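Local atomic coordinates of 5-ketofructose reductase (Gluconobacter sp., PDB entry 7COK), a protein that probably reduces 5-ketofructose to fructose with a nicotinamide cofactor, as a member of the shikimate dehydrogenase family. Residues M273-T276 with L277-F281. Numbering follows the deposited sequence.
Sequences MAQT and LENIF
Thr276 and Ile280, one helical turn apart, run side by side on the packed face of helix 270-281, with CG2 of Thr276 3.9 Å from CD1 of Ile280. The threonine methyl lies anti to its own backbone N and the hydroxyl beside that N (chi1 -61°), which turns OG1 back to a hydrogen bond with the carbonyl of Val272. Ile280 leans over the preceding turn: its CG1 lies 3.3 Å from Thr276 O, the same oxygen that accepts the Ile280 N-H at 3.0 Å. Leu277 is buried on this side too, its CG 3.8 Å from Met273 O, while the Met273 side chain leads away from this turn and packs on Val253 and Val257 of helix 248-264. Regular i to i+4 bonds link the two turns, among them Glu278 N to Ala274 O at 2.9 Å. In this shikimate dehydrogenase-like fold, the last helix of the chain thus packs by one face on helix 23-34, where Met26 meets Met273 and Leu277 and Ala29 meets Thr276; Ile280 also touches Phe6 of the second subunit. The other flank, where Gln275 and Asn279 are exposed in the dimer, is looser and polar. Gln275, whose chain bends at chi2, sends NE2 to OD1 of Asn279, a weak hydrogen bond of 2.9 Å whose N-H points poorly at the acceptor (122°); the two amide planes stand 75° apart. OE1 of Gln275 comes no nearer than 4.1 Å to CB of Glu278, whose CG instead rests 3.2 Å from Ala274 O before the carboxylate leads away from the earlier turn.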
# COMPACT_ATOMS: atom_id res chain seq x y z
N MET A 273 -2.48 15.21 13.85
CA MET A 273 -2.45 13.80 14.19
C MET A 273 -3.31 13.55 15.44
O MET A 273 -4.14 12.63 15.47
CB MET A 273 -1.01 13.35 14.40
CG MET A 273 -0.27 13.36 13.07
SD MET A 273 1.49 13.09 13.28
CE MET A 273 1.50 11.32 13.52
N ALA A 274 -3.14 14.41 16.44
CA ALA A 274 -3.90 14.33 17.69
C ALA A 274 -5.38 14.51 17.47
O ALA A 274 -6.18 13.72 17.97
CB ALA A 274 -3.39 15.36 18.67
N GLN A 275 -5.74 15.54 16.70
CA GLN A 275 -7.16 15.79 16.42
C GLN A 275 -7.80 14.62 15.68
O GLN A 275 -8.94 14.26 15.99
CB GLN A 275 -7.38 17.12 15.69
CG GLN A 275 -8.87 17.57 15.65
CD GLN A 275 -9.57 17.59 17.02
OE1 GLN A 275 -8.96 17.86 18.05
NE2 GLN A 275 -10.86 17.28 17.03
N THR A 276 -7.04 13.97 14.79
CA THR A 276 -7.52 12.78 14.09
C THR A 276 -7.88 11.63 15.08
O THR A 276 -8.95 11.01 14.96
CB THR A 276 -6.47 12.32 13.07
OG1 THR A 276 -6.28 13.36 12.11
CG2 THR A 276 -6.88 11.04 12.34
N LEU A 277 -7.00 11.38 16.04
CA LEU A 277 -7.28 10.39 17.09
C LEU A 277 -8.44 10.82 18.00
O LEU A 277 -9.30 10.00 18.33
CB LEU A 277 -6.02 10.13 17.92
CG LEU A 277 -4.83 9.37 17.32
CD1 LEU A 277 -3.81 9.20 18.44
CD2 LEU A 277 -5.25 8.01 16.78
N GLU A 278 -8.52 12.11 18.35
CA GLU A 278 -9.65 12.60 19.17
C GLU A 278 -10.98 12.35 18.46
O GLU A 278 -11.95 11.88 19.09
CB GLU A 278 -9.53 14.08 19.48
CG GLU A 278 -8.29 14.51 20.28
CD GLU A 278 -8.42 14.39 21.80
OE1 GLU A 278 -9.47 13.96 22.32
OE2 GLU A 278 -7.44 14.73 22.48
N ASN A 279 -11.03 12.62 17.14
CA ASN A 279 -12.24 12.36 16.35
C ASN A 279 -12.61 10.87 16.28
O ASN A 279 -13.79 10.52 16.43
CB ASN A 279 -12.15 12.95 14.94
CG ASN A 279 -12.12 14.47 14.91
OD1 ASN A 279 -12.44 15.13 15.89
ND2 ASN A 279 -11.76 15.04 13.76
N ILE A 280 -11.61 10.02 16.06
CA ILE A 280 -11.79 8.56 16.02
C ILE A 280 -12.34 8.03 17.36
O ILE A 280 -13.26 7.21 17.37
CB ILE A 280 -10.49 7.85 15.60
CG1 ILE A 280 -10.22 8.08 14.12
CG2 ILE A 280 -10.57 6.34 15.83
CD1 ILE A 280 -8.77 7.89 13.74
N PHE A 281 -11.77 8.51 18.46
CA PHE A 281 -12.15 8.05 19.79
C PHE A 281 -13.49 8.60 20.27
O PHE A 281 -14.10 8.03 21.18
CB PHE A 281 -11.08 8.40 20.83
CG PHE A 281 -9.75 7.74 20.62
CD1 PHE A 281 -9.62 6.52 19.93
CD2 PHE A 281 -8.60 8.34 21.12
CE1 PHE A 281 -8.37 5.94 19.75
CE2 PHE A 281 -7.35 7.77 20.94
CZ PHE A 281 -7.24 6.56 20.27